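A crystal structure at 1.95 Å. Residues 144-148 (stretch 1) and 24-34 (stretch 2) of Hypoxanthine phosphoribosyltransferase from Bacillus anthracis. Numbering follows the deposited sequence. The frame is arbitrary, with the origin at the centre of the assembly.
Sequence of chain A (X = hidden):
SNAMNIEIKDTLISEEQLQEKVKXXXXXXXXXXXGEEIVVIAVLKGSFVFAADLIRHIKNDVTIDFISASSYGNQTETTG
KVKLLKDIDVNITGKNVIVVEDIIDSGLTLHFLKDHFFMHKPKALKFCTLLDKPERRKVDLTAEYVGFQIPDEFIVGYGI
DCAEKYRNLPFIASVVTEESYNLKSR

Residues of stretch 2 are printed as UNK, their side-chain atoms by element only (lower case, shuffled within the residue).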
# COMPACT_ATOMS: atom_id res chain seq x y z
N GLU A 144 -7.74 -16.45 10.96
CA GLU A 144 -6.84 -16.83 12.03
C GLU A 144 -6.41 -15.61 12.84
O GLU A 144 -6.14 -15.72 14.04
CB GLU A 144 -5.63 -17.59 11.49
CG GLU A 144 -5.92 -19.02 11.03
CD GLU A 144 -6.69 -19.17 9.71
OE1 GLU A 144 -6.86 -18.22 8.90
OE2 GLU A 144 -7.11 -20.31 9.45
N TYR A 145 -6.33 -14.45 12.21
CA TYR A 145 -5.89 -13.23 12.90
C TYR A 145 -6.94 -12.17 12.71
O TYR A 145 -7.26 -11.82 11.58
CB TYR A 145 -4.52 -12.77 12.35
CG TYR A 145 -3.53 -13.92 12.27
CD1 TYR A 145 -2.87 -14.36 13.40
CD2 TYR A 145 -3.26 -14.56 11.07
CE1 TYR A 145 -1.97 -15.41 13.34
CE2 TYR A 145 -2.35 -15.61 11.01
CZ TYR A 145 -1.71 -16.02 12.14
OH TYR A 145 -0.82 -17.07 12.07
N VAL A 146 -7.45 -11.64 13.82
CA VAL A 146 -8.48 -10.62 13.79
C VAL A 146 -8.14 -9.47 14.74
O VAL A 146 -7.89 -9.69 15.91
CB VAL A 146 -9.84 -11.19 14.24
CG1 VAL A 146 -10.90 -10.12 14.22
CG2 VAL A 146 -10.24 -12.35 13.35
N GLY A 147 -8.15 -8.24 14.22
CA GLY A 147 -7.88 -7.08 15.03
C GLY A 147 -9.02 -6.69 15.96
O GLY A 147 -8.87 -6.67 17.18
N PHE A 148 -10.17 -6.40 15.36
CA PHE A 148 -11.32 -5.96 16.12
C PHE A 148 -12.63 -6.44 15.53
O PHE A 148 -12.79 -6.52 14.31
CB PHE A 148 -11.39 -4.43 16.08
CG PHE A 148 -10.15 -3.75 16.56
CD1 PHE A 148 -9.10 -3.50 15.68
CD2 PHE A 148 -10.04 -3.28 17.86
CE1 PHE A 148 -7.97 -2.83 16.10
CE2 PHE A 148 -8.91 -2.62 18.29
CZ PHE A 148 -7.88 -2.38 17.40
N UNK A 24 0.25 -6.54 18.24
CA UNK A 24 -0.18 -7.80 18.79
C UNK A 24 -0.46 -8.86 17.72
O UNK A 24 -0.11 -10.03 17.88
o UNK A 24 -3.68 -7.37 21.18
c UNK A 24 -2.19 -8.84 20.02
c UNK A 24 -3.31 -8.56 21.00
c UNK A 24 -1.41 -7.57 19.65
o UNK A 24 -3.82 -9.53 21.59
N UNK A 25 -1.07 -8.45 16.61
CA UNK A 25 -1.32 -9.39 15.52
C UNK A 25 -0.00 -9.87 14.92
O UNK A 25 0.14 -11.04 14.58
c UNK A 25 -4.37 -9.69 15.26
c UNK A 25 -4.32 -7.73 13.70
c UNK A 25 -2.17 -8.75 14.43
c UNK A 25 -3.61 -8.45 14.83
N UNK A 26 0.97 -8.97 14.84
CA UNK A 26 2.27 -9.34 14.32
C UNK A 26 2.92 -10.38 15.22
O UNK A 26 3.56 -11.29 14.73
c UNK A 26 3.16 -8.11 14.17
N UNK A 27 2.77 -10.25 16.53
CA UNK A 27 3.34 -11.24 17.45
C UNK A 27 2.69 -12.61 17.23
O UNK A 27 3.35 -13.62 17.26
c UNK A 27 5.56 -9.99 19.42
c UNK A 27 3.61 -9.10 20.74
c UNK A 27 4.08 -9.61 19.38
c UNK A 27 3.21 -10.80 18.91
N UNK A 28 1.37 -12.63 17.04
CA UNK A 28 0.65 -13.88 16.81
C UNK A 28 1.16 -14.56 15.54
O UNK A 28 1.39 -15.76 15.51
c UNK A 28 -1.43 -13.02 17.98
o UNK A 28 -3.55 -13.10 16.89
c UNK A 28 -2.89 -12.66 17.82
c UNK A 28 -0.83 -13.61 16.72
n UNK A 28 -3.41 -11.86 18.74
N UNK A 29 1.36 -13.77 14.49
CA UNK A 29 1.91 -14.28 13.24
C UNK A 29 3.33 -14.83 13.42
O UNK A 29 3.64 -15.92 12.96
c UNK A 29 1.88 -13.18 12.16
c UNK A 29 2.69 -13.60 10.94
c UNK A 29 0.22 -11.65 10.97
c UNK A 29 0.41 -12.89 11.81
N UNK A 30 4.21 -14.07 14.06
CA UNK A 30 5.58 -14.55 14.30
C UNK A 30 5.56 -15.91 15.04
O UNK A 30 6.37 -16.79 14.78
o UNK A 30 8.35 -10.57 14.78
c UNK A 30 6.69 -12.24 14.38
o UNK A 30 7.08 -11.10 16.46
c UNK A 30 7.42 -11.23 15.26
c UNK A 30 6.36 -13.53 15.12
N UNK A 31 4.67 -16.07 16.00
CA UNK A 31 4.59 -17.32 16.74
C UNK A 31 4.21 -18.50 15.91
O UNK A 31 4.74 -19.58 16.10
c UNK A 31 2.06 -18.00 19.56
c UNK A 31 3.54 -17.17 17.81
n UNK A 31 0.91 -17.52 18.78
c UNK A 31 -0.04 -18.29 18.24
n UNK A 31 -1.03 -17.73 17.54
c UNK A 31 3.20 -18.39 18.62
n UNK A 31 0.00 -19.61 18.37
N UNK A 32 3.25 -18.30 15.02
CA UNK A 32 2.78 -19.39 14.17
C UNK A 32 3.77 -19.77 13.08
O UNK A 32 3.63 -20.83 12.50
c UNK A 32 1.46 -19.01 13.51
c UNK A 32 0.32 -18.95 14.49
o UNK A 32 -0.68 -18.27 14.20
o UNK A 32 0.43 -19.57 15.57
N UNK A 33 4.76 -18.93 12.80
CA UNK A 33 5.71 -19.23 11.73
C UNK A 33 7.13 -19.07 12.18
O UNK A 33 7.98 -18.50 11.46
c UNK A 33 4.05 -18.57 9.95
c UNK A 33 1.51 -19.07 8.95
c UNK A 33 1.72 -18.00 9.78
c UNK A 33 5.41 -18.33 10.51
c UNK A 33 3.84 -19.64 9.11
c UNK A 33 2.98 -17.75 10.28
c UNK A 33 2.58 -19.89 8.61
N UNK A 34 7.39 -19.55 13.38
CA UNK A 34 8.70 -19.49 13.97
C UNK A 34 9.73 -20.13 13.04
O UNK A 34 9.52 -21.23 12.56
o UNK A 34 11.12 -20.87 18.01
c UNK A 34 10.04 -20.09 16.04
c UNK A 34 8.71 -20.21 15.32
o UNK A 34 9.05 -21.49 17.70
c UNK A 34 10.07 -20.87 17.35

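Position 24 carries three carbons, the third bearing two oxygens, and touches nothing on stretch 1: Glu24, whose charged end suits a partly exposed place. Position 25 has four carbons forked at the second. One tip lies 3.6 Å from Val146 O, another 3.9 Å from Gly147 CA, and the CA-to-CB bond points toward the strand. This is Leu25, its CD2 also 4.2 Å from Tyr145 CB; a branched apolar chain suits a buried site where the helix comes nearest, CA to CA, to Tyr145.

A single carbon at position 26, directed away from stretch 1, marks Ala26, small and buried. Position 27 again shows four carbons forked at the second, but out of reach of stretch 1; it is Leu27, exposed here and touching a crystal neighbour.

At position 28 three carbons end in one oxygen and one nitrogen, an amide, with the oxygen 3.8 Å from Tyr145 CD1. This is Gln28. Its OE1 sits at the ring edge, near the ring plane, where the CH groups carry slight positive charge, so a polar atom is tolerated.

Position 29 has four carbons forked at the first, one arm two carbons long, and a carbon of that arm lies over a face of the Tyr145 ring. This is Ile29; its CG1 is 3.7 Å from the Tyr145 ring centroid and 8° off the normal, a CH-pi contact that suits an aliphatic chain in a buried place.

Position 30, three carbons with two terminal oxygens, points away: Glu30, its carboxylate hydrogen-bonded elsewhere in the structure. Position 31 has three carbons, a nitrogen, then a carbon with two more nitrogens, a guanidinium. It is Arg31, exposed and without a direct contact to stretch 1.

Position 32 has two carbons, the second carrying two oxygens, and one oxygen meets the Tyr145 hydroxyl. This is Asp32, whose short carboxylate suits an acceptor at that place: Tyr145 OH donates to Asp32 OD2 in a very short hydrogen bond of 2.4 Å, while Arg31 NH2 forms a salt bridge with Asp32 OD1 at 2.8 Å, so both carboxylate oxygens are engaged.

At position 33 one carbon leads to a six-carbon ring that comes close to the Tyr145 hydroxyl. This is Phe33, the first residue after the helix to leave helical geometry; its CE2 lies 3.5 Å from Tyr145 OH, and the apolar ring suits this buried site. Position 34, three carbons and two oxygens, is Glu34, exposed and out of reach.

The contact centres on Tyr145. Leu25 packs near its CB, Ile29 covers a ring face, and Asp32 accepts the hydrogen bond from its hydroxyl. Spacings of four and three residues place these side chains along one side of the helix, letting apolar packing and a polar anchor serve a single tyrosine.

Stretch 2 24-34: ELALQIERDFE
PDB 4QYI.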